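Local coordinates for nitrate transport protein (Xanthomonas axonopodis pv. citri, PDB 3KSX) that probably binds alkanesulfonates in the periplasm for an uptake transporter, and is bound here to the sulfonate buffer MOPS, at residues Ala38-Val43 against Lys251-Val256; Leu116-Ser121 against Ala172-Gly177; Lys132-Gln137 against Asn144-Val149; Asp180-Ala183 against Pro187-Ser190. One frame throughout, in Å; residues are numbered along the deposited sequence.

Contact 1. Residues Ala38-Val43 against Lys251-Val256; sequences AVSSLV and KTLAQV
Ser40 and Leu253 mark the closest approach of the two backbones, their CA atoms 6.9 Å apart where the first turn of helix 40-48 faces the middle of helix 246-257. Val39 sits at the N-cap position, and its carbonyl O accepts from both Leu42 N and Val43 N. No hydrogen bond crosses the contact; it rests on van der Waals packing, mostly between aliphatic groups, with the Ser40 hydroxyl lying against a leucine methyl. Leu253 lays its two methyls over the helix start: CD1 lies 3.6 Å from Ser40 OG, while CD2 is 3.7 Å from Val43 CG1. With CG1 anti to the backbone N (chi1 175°), Val43 sends that methyl into the seam, where it also meets Val256 CG1 at 3.8 Å, the two valine side chains passing alongside, pointing opposite ways. Branched aliphatics fill this place close to the backbone, and the small Ser40 lets Leu253 come near the helix end. Leu253 and Ser40 both touch Leu242 of helix 225-244. Leu253 and Val256, three residues apart on one helix face, form a ridge in a helix-helix contact joining the first helix of this periplasmic binding protein to helix 246-257, over 200 residues later.

Contact 2. Residues Leu116-Ser121 against Ala172-Gly177; sequences LVPSKS and AAFAAG
Pro118 and Phe174 make the heart of this contact, the end of a strand meeting the last turn of a helix. The far end of the phenyl ring does the touching: CZ comes to 3.3 Å from Pro118 N, and CE2 lies 3.7 Å from Pro118 CD. The pyrrolidine ring and the phenyl ring meet aslant, with Pro118 CG close to both CE2 and CZ. Val117 C and O lie at the ring's edge, near its plane, Val117 C being 3.6 Å from Phe174 CZ. Proline suits the spot because its nitrogen bears no hydrogen and can lie against an aromatic carbon without losing a bond. Phe174 reaches so far because CG is anti to the backbone N (chi1 -168°), which sends the long, flat side chain from the helix to the strand. Behind it the helix ends in a Schellman motif: Gly177 has positive phi (82°), a conformation that costs a residue without a side chain little, and its N bonds to Phe174 O at 3.1 Å. A sulfate ion lies near the Pro118 side chain, probably from the crystallisation liquor. Further out, Phe174 also touches Val179, Ala198 of strand 198-203 and Leu192 of helix 188-194. Helix 167-175 is thereby packed over strand 113-118, which runs in the sheet between strands 181-185 and 198-203.

Contact 3. Residues Lys132-Gln137 against Asn144-Val149; sequences KRIAFQ and NLLLRV
The Phe136 ring meets one methyl of Leu146, CD2, which approaches obliquely and stands 3.4 Å from CE2 and 3.5 Å from CD2 of the ring. The two side chains cross at about a right angle, so this one leucine methyl meets the CD2-CE2 side of the ring on a slant. Around the same ring, His143 meets it with planes at about 55°, and Tyr164 with planes at about 80°, so Phe136 lies among two other aromatic rings and the methyl of Leu146. Ile134, two residues back and on the same side of the strand, reaches tip to tip toward Leu146: its CG2 is 3.7 Å from Leu146 CD2, and its CD1 lies 4.0 Å from Leu146 CD1. Leu146 CD2 therefore touches both strand residues. The leucine's first torsion, near 180° at -168°, swings its fork away from the helix backbone nitrogen and out to the sheet. Branched or flat carbon groups fit a buried place with no polar bond across it. Leu146 also touches Ile115 of strand 113-118. Strand 133-136 and helix 141-152 open a beta-alpha-beta unit completed by strand 161-164, which pairs with 133-136 through backbone bonds of Ile134, while helix 281-296 packs against Asn144, Leu147 and Arg148 of this helix.

Contact 4. Residues Asp180-Ala183 against Pro187-Ser190; sequences DAWA and PWYS
Trp182 and Trp188 are brought together by different first torsions. Trp182 puts CG anti to its own backbone nitrogen (chi1 177°), which throws the indole out from the strand toward the helix start. Trp188 holds its CG anti to the carbonyl carbon (chi1 -45°), turning its ring to receive that neighbour. The outer corner of Trp182, atom CH2, makes the touch: it is 3.8 Å from Trp188 CE3, with Trp188 CB and CD2 just beyond. Relative to the Trp182 indole, CE3 of Trp188 lies at the edge, near its plane. On Trp188, CZ2 of Trp182 stands over one face, displaced toward the rim. The six-membered ring of Trp182 and the five-membered ring of Trp188 have centroids 5.6 Å apart and planes at 59°, an oblique pairing of aromatic groups. Tryptophan suits position 182, where the long indole spans from strand to helix, while Trp188 offers a broad apolar surface to its outer corner. Arg171 of helix 167-175 touches both indoles; Ala170 adds to the packing of Trp182, and Pro167 to that of Trp188. Pro187, preceded by a cis peptide bond, comes just before helix 188-194. The arrangement is a strand-to-helix connection at the end of the central strand of an alpha/beta domain's sheet: strand 181-185 runs through a short link into helix 188-194, and the tryptophan pair packs strand against helix.

In the fold
Contacts 2, 3 and 4 belong to one mixed sheet, in which strand 181-185 lies between 133-136 and 113-118. Contact 4 is joined to both others: Leu116 O lies 2.7 Å from Trp182 N, and Arg133 O 2.8 Å from Asp180 N, each a probable hydrogen bond. The centres of contacts 2 and 4 are about 9 Å apart, those of 3 and 4 about 11 Å. Contact 1 lies farther off, its centre about 25 Å from that of contact 2 and about 19 Å from that of contact 4, which it touches where Ala38 CB packs 3.9 Å from Pro187 CD. The other three are nested in the loop it closes. Such proteins generally bind ligand between two alpha/beta lobes.

Contact 1. Residues Ala38-Val43 against Lys251-Val256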
loop_
_atom_site.group_PDB
_atom_site.type_symbol
_atom_site.label_atom_id
_atom_site.label_comp_id
_atom_site.label_asym_id
_atom_site.label_seq_id
_atom_site.Cartn_x
_atom_site.Cartn_y
_atom_site.Cartn_z
ATOM N N ALA A 38 -7.181 -4.555 -0.590
ATOM C CA ALA A 38 -6.069 -5.314 -0.026
ATOM C C ALA A 38 -5.832 -5.158 1.477
ATOM O O ALA A 38 -5.306 -6.089 2.145
ATOM C CB ALA A 38 -4.725 -5.010 -0.823
ATOM N N VAL A 39 -6.162 -3.979 2.010
ATOM C CA VAL A 39 -5.815 -3.640 3.383
ATOM C C VAL A 39 -6.982 -4.149 4.192
ATOM O O VAL A 39 -8.002 -3.429 4.348
ATOM C CB VAL A 39 -5.626 -2.131 3.650
ATOM C CG1 VAL A 39 -5.072 -1.913 5.108
ATOM C CG2 VAL A 39 -4.718 -1.460 2.610
ATOM N N SER A 40 -6.821 -5.413 4.631
ATOM C CA SER A 40 -7.762 -6.168 5.463
ATOM C C SER A 40 -8.304 -5.366 6.655
ATOM O O SER A 40 -9.510 -5.429 6.961
ATOM C CB SER A 40 -7.098 -7.466 5.925
ATOM O OG SER A 40 -7.156 -8.421 4.887
ATOM N N SER A 41 -7.450 -4.548 7.272
ATOM C CA SER A 41 -7.949 -3.786 8.434
ATOM C C SER A 41 -8.996 -2.710 8.063
ATOM O O SER A 41 -9.981 -2.520 8.800
ATOM C CB SER A 41 -6.813 -3.224 9.267
ATOM O OG SER A 41 -6.353 -2.033 8.710
ATOM N N LEU A 42 -8.830 -2.077 6.883
ATOM C CA LEU A 42 -9.758 -1.003 6.493
ATOM C C LEU A 42 -11.053 -1.587 6.028
ATOM O O LEU A 42 -12.131 -1.001 6.243
ATOM C CB LEU A 42 -9.147 -0.125 5.406
ATOM C CG LEU A 42 -7.812 0.534 5.811
ATOM C CD1 LEU A 42 -7.420 1.575 4.823
ATOM C CD2 LEU A 42 -7.929 1.137 7.189
ATOM N N VAL A 43 -10.953 -2.720 5.322
ATOM C CA VAL A 43 -12.131 -3.538 4.985
ATOM C C VAL A 43 -12.916 -3.876 6.262
ATOM O O VAL A 43 -14.158 -3.707 6.283
ATOM C CB VAL A 43 -11.780 -4.847 4.099
ATOM C CG1 VAL A 43 -13.001 -5.720 3.882
ATOM C CG2 VAL A 43 -11.161 -4.458 2.724
ATOM N N LYS A 251 -13.497 -15.066 8.171
ATOM C CA LYS A 251 -14.746 -15.381 7.465
ATOM C C LYS A 251 -15.322 -14.130 6.846
ATOM O O LYS A 251 -15.845 -14.208 5.740
ATOM C CB LYS A 251 -15.785 -16.147 8.313
ATOM C CG LYS A 251 -16.449 -15.320 9.411
ATOM C CD LYS A 251 -17.837 -14.728 9.025
ATOM C CE LYS A 251 -18.233 -13.517 9.957
ATOM N NZ LYS A 251 -17.727 -13.503 11.409
ATOM N N THR A 252 -15.189 -12.974 7.517
ATOM C CA THR A 252 -15.702 -11.686 6.995
ATOM C C THR A 252 -14.974 -11.224 5.769
ATOM O O THR A 252 -15.615 -10.870 4.789
ATOM C CB THR A 252 -15.681 -10.540 8.051
ATOM O OG1 THR A 252 -16.489 -10.925 9.174
ATOM C CG2 THR A 252 -16.173 -9.207 7.448
ATOM N N LEU A 253 -13.636 -11.199 5.850
ATOM C CA LEU A 253 -12.769 -10.924 4.714
ATOM C C LEU A 253 -12.996 -11.884 3.539
ATOM O O LEU A 253 -12.997 -11.438 2.389
ATOM C CB LEU A 253 -11.292 -10.909 5.140
ATOM C CG LEU A 253 -10.980 -9.834 6.196
ATOM C CD1 LEU A 253 -9.615 -10.051 6.893
ATOM C CD2 LEU A 253 -11.112 -8.424 5.565
ATOM N N ALA A 254 -13.160 -13.181 3.834
ATOM C CA ALA A 254 -13.481 -14.164 2.823
ATOM C C ALA A 254 -14.813 -13.739 2.148
ATOM O O ALA A 254 -14.900 -13.614 0.918
ATOM C CB ALA A 254 -13.582 -15.573 3.467
ATOM N N GLN A 255 -15.809 -13.444 2.987
ATOM C CA GLN A 255 -17.160 -13.097 2.556
ATOM C C GLN A 255 -17.132 -11.918 1.628
ATOM O O GLN A 255 -17.751 -11.947 0.559
ATOM C CB GLN A 255 -17.991 -12.740 3.767
ATOM C CG GLN A 255 -19.456 -12.973 3.595
ATOM C CD GLN A 255 -20.114 -13.282 4.932
ATOM O OE1 GLN A 255 -19.758 -14.276 5.597
ATOM N NE2 GLN A 255 -21.072 -12.427 5.349
ATOM N N VAL A 256 -16.414 -10.879 2.048
ATOM C CA VAL A 256 -16.354 -9.618 1.325
ATOM C C VAL A 256 -15.532 -9.729 0.049
ATOM O O VAL A 256 -15.998 -9.385 -1.027
ATOM C CB VAL A 256 -15.803 -8.489 2.233
ATOM C CG1 VAL A 256 -15.405 -7.293 1.416
ATOM C CG2 VAL A 256 -16.845 -8.125 3.313
#

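Contact 2. Residues Leu116-Ser121 against Ala172-Gly177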
loop_
_atom_site.group_PDB
_atom_site.type_symbol
_atom_site.label_atom_id
_atom_site.label_comp_id
_atom_site.label_asym_id
_atom_site.label_seq_id
_atom_site.Cartn_x
_atom_site.Cartn_y
_atom_site.Cartn_z
ATOM N N LEU A 116 6.580 -12.179 -8.082
ATOM C CA LEU A 116 6.004 -13.460 -8.496
ATOM C C LEU A 116 6.468 -13.767 -9.916
ATOM O O LEU A 116 6.642 -12.840 -10.737
ATOM C CB LEU A 116 4.478 -13.399 -8.390
ATOM C CG LEU A 116 3.782 -13.064 -7.082
ATOM C CD1 LEU A 116 2.316 -13.268 -7.219
ATOM C CD2 LEU A 116 4.337 -13.896 -5.989
ATOM N N VAL A 117 6.670 -15.040 -10.222
ATOM C CA VAL A 117 6.825 -15.499 -11.574
ATOM C C VAL A 117 5.817 -16.598 -11.833
ATOM O O VAL A 117 5.360 -17.320 -10.846
ATOM C CB VAL A 117 8.271 -16.005 -11.932
ATOM C CG1 VAL A 117 9.280 -14.869 -11.702
ATOM C CG2 VAL A 117 8.605 -17.231 -11.051
ATOM N N PRO A 118 5.432 -16.749 -13.103
ATOM C CA PRO A 118 4.565 -17.879 -13.431
ATOM C C PRO A 118 5.279 -19.154 -12.961
ATOM O O PRO A 118 6.511 -19.285 -13.099
ATOM C CB PRO A 118 4.490 -17.850 -14.972
ATOM C CG PRO A 118 4.636 -16.355 -15.273
ATOM C CD PRO A 118 5.761 -15.963 -14.321
ATOM N N SER A 119 4.495 -20.064 -12.422
ATOM C CA SER A 119 5.041 -21.317 -11.854
ATOM C C SER A 119 5.759 -22.142 -12.936
ATOM O O SER A 119 6.795 -22.761 -12.677
ATOM C CB SER A 119 3.965 -22.071 -11.068
ATOM O OG SER A 119 2.834 -22.342 -11.877
ATOM N N LYS A 120 5.317 -22.025 -14.202
ATOM C CA LYS A 120 5.964 -22.788 -15.248
ATOM C C LYS A 120 7.305 -22.271 -15.695
ATOM O O LYS A 120 7.991 -22.911 -16.485
ATOM C CB LYS A 120 5.058 -22.904 -16.467
ATOM C CG LYS A 120 4.849 -21.578 -17.195
ATOM C CD LYS A 120 5.327 -21.657 -18.642
ATOM C CE LYS A 120 4.198 -21.405 -19.607
ATOM N NZ LYS A 120 4.753 -20.746 -20.869
ATOM N N SER A 121 7.637 -21.072 -15.255
ATOM C CA SER A 121 8.806 -20.346 -15.671
ATOM C C SER A 121 10.149 -20.969 -15.344
ATOM O O SER A 121 10.312 -21.662 -14.294
ATOM C CB SER A 121 8.675 -18.961 -14.977
ATOM O OG SER A 121 9.872 -18.351 -14.856
ATOM N N ALA A 172 -4.419 -10.020 -15.165
ATOM C CA ALA A 172 -4.952 -10.580 -16.433
ATOM C C ALA A 172 -3.834 -10.819 -17.413
ATOM O O ALA A 172 -3.857 -11.868 -18.116
ATOM C CB ALA A 172 -6.030 -9.746 -17.014
ATOM N N ALA A 173 -2.852 -9.888 -17.475
ATOM C CA ALA A 173 -1.643 -10.071 -18.320
ATOM C C ALA A 173 -0.837 -11.305 -17.881
ATOM O O ALA A 173 -0.283 -12.055 -18.710
ATOM C CB ALA A 173 -0.773 -8.834 -18.265
ATOM N N PHE A 174 -0.768 -11.503 -16.583
ATOM C CA PHE A 174 -0.057 -12.676 -15.979
ATOM C C PHE A 174 -0.791 -13.956 -16.431
ATOM O O PHE A 174 -0.130 -14.866 -16.914
ATOM C CB PHE A 174 -0.076 -12.581 -14.427
ATOM C CG PHE A 174 0.856 -13.539 -13.708
ATOM C CD1 PHE A 174 0.395 -14.794 -13.304
ATOM C CD2 PHE A 174 2.167 -13.170 -13.390
ATOM C CE1 PHE A 174 1.240 -15.640 -12.634
ATOM C CE2 PHE A 174 3.007 -14.040 -12.765
ATOM C CZ PHE A 174 2.513 -15.281 -12.382
ATOM N N ALA A 175 -2.123 -13.996 -16.279
ATOM C CA ALA A 175 -2.984 -15.160 -16.720
ATOM C C ALA A 175 -2.825 -15.463 -18.189
ATOM O O ALA A 175 -2.846 -16.636 -18.589
ATOM C CB ALA A 175 -4.446 -14.965 -16.397
ATOM N N ALA A 176 -2.622 -14.438 -18.980
ATOM C CA ALA A 176 -2.477 -14.564 -20.404
ATOM C C ALA A 176 -1.055 -14.837 -20.891
ATOM O O ALA A 176 -0.834 -14.930 -22.065
ATOM C CB ALA A 176 -3.081 -13.285 -21.074
ATOM N N GLY A 177 -0.056 -14.907 -20.020
ATOM C CA GLY A 177 1.327 -15.275 -20.432
ATOM C C GLY A 177 2.124 -14.115 -20.998
ATOM O O GLY A 177 3.156 -14.298 -21.608
#

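Contact 3. Residues Lys132-Gln137 against Asn144-Val149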
loop_
_atom_site.group_PDB
_atom_site.type_symbol
_atom_site.label_atom_id
_atom_site.label_comp_id
_atom_site.label_asym_id
_atom_site.label_seq_id
_atom_site.Cartn_x
_atom_site.Cartn_y
_atom_site.Cartn_z
ATOM N N LYS A 132 13.838 -9.054 -18.696
ATOM C CA LYS A 132 12.476 -9.574 -18.671
ATOM C C LYS A 132 11.419 -8.457 -18.459
ATOM O O LYS A 132 11.735 -7.386 -17.941
ATOM C CB LYS A 132 12.324 -10.603 -17.564
ATOM C CG LYS A 132 13.305 -11.747 -17.589
ATOM C CD LYS A 132 13.087 -12.630 -18.740
ATOM C CE LYS A 132 14.060 -13.768 -18.575
ATOM N NZ LYS A 132 14.721 -14.069 -19.840
ATOM N N ARG A 133 10.183 -8.770 -18.846
ATOM C CA ARG A 133 9.028 -7.872 -18.792
ATOM C C ARG A 133 8.380 -8.114 -17.449
ATOM O O ARG A 133 7.921 -9.205 -17.170
ATOM C CB ARG A 133 8.049 -8.260 -19.879
ATOM C CG ARG A 133 8.498 -7.815 -21.194
ATOM C CD ARG A 133 7.423 -8.054 -22.182
ATOM N NE ARG A 133 7.913 -7.359 -23.362
ATOM C CZ ARG A 133 7.160 -6.851 -24.330
ATOM N NH1 ARG A 133 5.825 -6.956 -24.292
ATOM N NH2 ARG A 133 7.773 -6.226 -25.340
ATOM N N ILE A 134 8.418 -7.083 -16.623
ATOM C CA ILE A 134 7.910 -7.156 -15.252
ATOM C C ILE A 134 6.753 -6.178 -15.052
ATOM O O ILE A 134 6.940 -4.949 -15.191
ATOM C CB ILE A 134 9.029 -6.861 -14.275
ATOM C CG1 ILE A 134 10.320 -7.655 -14.622
ATOM C CG2 ILE A 134 8.577 -7.081 -12.852
ATOM C CD1 ILE A 134 11.395 -7.453 -13.546
ATOM N N ALA A 135 5.577 -6.692 -14.727
ATOM C CA ALA A 135 4.343 -5.929 -14.459
ATOM C C ALA A 135 4.392 -5.381 -13.023
ATOM O O ALA A 135 4.766 -6.108 -12.073
ATOM C CB ALA A 135 3.136 -6.890 -14.523
ATOM N N PHE A 136 3.985 -4.136 -12.848
ATOM C CA PHE A 136 3.748 -3.585 -11.465
ATOM C C PHE A 136 3.033 -2.274 -11.584
ATOM O O PHE A 136 3.061 -1.642 -12.645
ATOM C CB PHE A 136 5.053 -3.335 -10.623
ATOM C CG PHE A 136 6.118 -2.486 -11.346
ATOM C CD1 PHE A 136 6.273 -1.102 -11.012
ATOM C CD2 PHE A 136 6.954 -3.029 -12.319
ATOM C CE1 PHE A 136 7.233 -0.336 -11.626
ATOM C CE2 PHE A 136 7.962 -2.238 -12.968
ATOM C CZ PHE A 136 8.047 -0.881 -12.617
ATOM N N GLN A 137 2.440 -1.834 -10.484
ATOM C CA GLN A 137 1.839 -0.500 -10.490
ATOM C C GLN A 137 2.913 0.556 -10.319
ATOM O O GLN A 137 3.617 0.583 -9.320
ATOM C CB GLN A 137 0.808 -0.462 -9.355
ATOM C CG GLN A 137 0.271 0.941 -9.070
ATOM C CD GLN A 137 -0.719 1.409 -10.112
ATOM O OE1 GLN A 137 -1.635 0.706 -10.488
ATOM N NE2 GLN A 137 -0.572 2.669 -10.522
ATOM N N ASN A 144 9.128 0.304 -5.526
ATOM C CA ASN A 144 10.294 0.341 -4.607
ATOM C C ASN A 144 10.852 -1.083 -4.247
ATOM O O ASN A 144 12.096 -1.312 -4.201
ATOM C CB ASN A 144 9.968 1.126 -3.313
ATOM C CG ASN A 144 11.136 1.127 -2.346
ATOM O OD1 ASN A 144 12.204 1.662 -2.674
ATOM N ND2 ASN A 144 10.947 0.548 -1.152
ATOM N N LEU A 145 9.960 -2.060 -3.981
ATOM C CA LEU A 145 10.415 -3.455 -3.773
ATOM C C LEU A 145 11.278 -3.939 -4.956
ATOM O O LEU A 145 12.390 -4.485 -4.750
ATOM C CB LEU A 145 9.238 -4.415 -3.630
ATOM C CG LEU A 145 9.670 -5.895 -3.605
ATOM C CD1 LEU A 145 10.069 -6.115 -2.150
ATOM C CD2 LEU A 145 8.538 -6.826 -3.991
ATOM N N LEU A 146 10.785 -3.722 -6.188
ATOM C CA LEU A 146 11.524 -4.130 -7.364
ATOM C C LEU A 146 12.880 -3.446 -7.487
ATOM O O LEU A 146 13.887 -4.101 -7.712
ATOM C CB LEU A 146 10.657 -3.932 -8.616
ATOM C CG LEU A 146 11.051 -4.521 -9.938
ATOM C CD1 LEU A 146 11.372 -6.006 -9.851
ATOM C CD2 LEU A 146 9.891 -4.238 -10.931
ATOM N N LEU A 147 12.923 -2.110 -7.492
ATOM C CA LEU A 147 14.169 -1.397 -7.354
ATOM C C LEU A 147 15.181 -1.951 -6.364
ATOM O O LEU A 147 16.359 -2.184 -6.739
ATOM C CB LEU A 147 13.866 0.093 -7.066
ATOM C CG LEU A 147 15.060 0.986 -6.838
ATOM C CD1 LEU A 147 15.859 1.066 -8.133
ATOM C CD2 LEU A 147 14.602 2.386 -6.414
ATOM N N ARG A 148 14.760 -2.198 -5.125
ATOM C CA ARG A 148 15.672 -2.556 -4.075
ATOM C C ARG A 148 16.133 -4.021 -4.249
ATOM O O ARG A 148 17.302 -4.335 -4.003
ATOM C CB ARG A 148 14.992 -2.459 -2.693
ATOM C CG ARG A 148 14.522 -1.019 -2.184
ATOM C CD ARG A 148 15.610 -0.054 -1.744
ATOM N NE ARG A 148 16.616 -0.783 -0.968
ATOM C CZ ARG A 148 16.478 -1.154 0.312
ATOM N NH1 ARG A 148 15.363 -0.843 0.988
ATOM N NH2 ARG A 148 17.430 -1.882 0.872
ATOM N N VAL A 149 15.256 -4.898 -4.721
ATOM C CA VAL A 149 15.627 -6.318 -4.925
ATOM C C VAL A 149 16.613 -6.437 -6.089
ATOM O O VAL A 149 17.649 -7.095 -5.963
ATOM C CB VAL A 149 14.352 -7.180 -5.110
ATOM C CG1 VAL A 149 14.644 -8.566 -5.618
ATOM C CG2 VAL A 149 13.646 -7.331 -3.799
#

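Contact 4. Residues Asp180-Ala183 against Pro187-Ser190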
loop_
_atom_site.group_PDB
_atom_site.type_symbol
_atom_site.label_atom_id
_atom_site.label_comp_id
_atom_site.label_asym_id
_atom_site.label_seq_id
_atom_site.Cartn_x
_atom_site.Cartn_y
_atom_site.Cartn_z
ATOM N N ASP A 180 6.747 -11.749 -17.435
ATOM C CA ASP A 180 7.715 -12.714 -16.961
ATOM C C ASP A 180 7.678 -12.725 -15.457
ATOM O O ASP A 180 7.963 -13.772 -14.831
ATOM C CB ASP A 180 9.108 -12.311 -17.513
ATOM C CG ASP A 180 9.198 -12.418 -19.042
ATOM O OD1 ASP A 180 8.963 -13.508 -19.619
ATOM O OD2 ASP A 180 9.607 -11.459 -19.696
ATOM N N ALA A 181 7.333 -11.564 -14.841
ATOM C CA ALA A 181 7.297 -11.532 -13.345
ATOM C C ALA A 181 6.331 -10.429 -12.950
ATOM O O ALA A 181 6.016 -9.631 -13.764
ATOM C CB ALA A 181 8.703 -11.259 -12.800
ATOM N N TRP A 182 5.813 -10.415 -11.721
ATOM C CA TRP A 182 4.828 -9.410 -11.387
ATOM C C TRP A 182 5.206 -8.964 -9.998
ATOM O O TRP A 182 5.327 -9.856 -9.134
ATOM C CB TRP A 182 3.433 -10.076 -11.441
ATOM C CG TRP A 182 2.261 -9.176 -11.046
ATOM C CD1 TRP A 182 2.225 -7.769 -11.050
ATOM C CD2 TRP A 182 0.987 -9.612 -10.694
ATOM N NE1 TRP A 182 0.965 -7.334 -10.644
ATOM C CE2 TRP A 182 0.195 -8.474 -10.424
ATOM C CE3 TRP A 182 0.413 -10.905 -10.533
ATOM C CZ2 TRP A 182 -1.148 -8.588 -10.009
ATOM C CZ3 TRP A 182 -0.961 -11.003 -10.150
ATOM C CH2 TRP A 182 -1.691 -9.860 -9.873
ATOM N N ALA A 183 5.506 -7.675 -9.789
ATOM C CA ALA A 183 5.776 -7.243 -8.385
ATOM C C ALA A 183 4.388 -6.766 -7.869
ATOM O O ALA A 183 3.766 -5.880 -8.463
ATOM C CB ALA A 183 6.767 -6.200 -8.294
ATOM N N PRO A 187 -3.653 -9.485 -1.419
ATOM C CA PRO A 187 -3.808 -10.969 -1.404
ATOM C C PRO A 187 -3.458 -11.715 -2.693
ATOM O O PRO A 187 -3.600 -12.930 -2.719
ATOM C CB PRO A 187 -5.316 -11.126 -1.136
ATOM C CG PRO A 187 -5.900 -9.955 -2.059
ATOM C CD PRO A 187 -4.919 -8.791 -1.781
ATOM N N TRP A 188 -3.051 -10.998 -3.744
ATOM C CA TRP A 188 -2.646 -11.626 -5.020
ATOM C C TRP A 188 -1.493 -12.611 -4.790
ATOM O O TRP A 188 -1.551 -13.726 -5.270
ATOM C CB TRP A 188 -2.274 -10.583 -6.074
ATOM C CG TRP A 188 -3.263 -9.425 -6.146
ATOM C CD1 TRP A 188 -3.247 -8.235 -5.400
ATOM C CD2 TRP A 188 -4.381 -9.334 -7.009
ATOM N NE1 TRP A 188 -4.311 -7.447 -5.749
ATOM C CE2 TRP A 188 -5.025 -8.085 -6.737
ATOM C CE3 TRP A 188 -4.919 -10.180 -7.962
ATOM C CZ2 TRP A 188 -6.169 -7.662 -7.426
ATOM C CZ3 TRP A 188 -6.097 -9.768 -8.650
ATOM C CH2 TRP A 188 -6.702 -8.518 -8.377
ATOM N N TYR A 189 -0.460 -12.239 -4.033
ATOM C CA TYR A 189 0.578 -13.179 -3.630
ATOM C C TYR A 189 0.011 -14.510 -3.092
ATOM O O TYR A 189 0.302 -15.618 -3.595
ATOM C CB TYR A 189 1.464 -12.490 -2.573
ATOM C CG TYR A 189 2.352 -13.370 -1.821
ATOM C CD1 TYR A 189 3.027 -14.427 -2.455
ATOM C CD2 TYR A 189 2.616 -13.124 -0.482
ATOM C CE1 TYR A 189 3.874 -15.249 -1.742
ATOM C CE2 TYR A 189 3.473 -13.908 0.228
ATOM C CZ TYR A 189 4.091 -14.992 -0.398
ATOM O OH TYR A 189 4.958 -15.797 0.323
ATOM N N SER A 190 -0.809 -14.403 -2.077
ATOM C CA SER A 190 -1.281 -15.666 -1.436
ATOM C C SER A 190 -2.160 -16.464 -2.387
ATOM O O SER A 190 -2.035 -17.698 -2.440
ATOM C CB SER A 190 -2.009 -15.359 -0.131
ATOM O OG SER A 190 -1.120 -14.797 0.854
#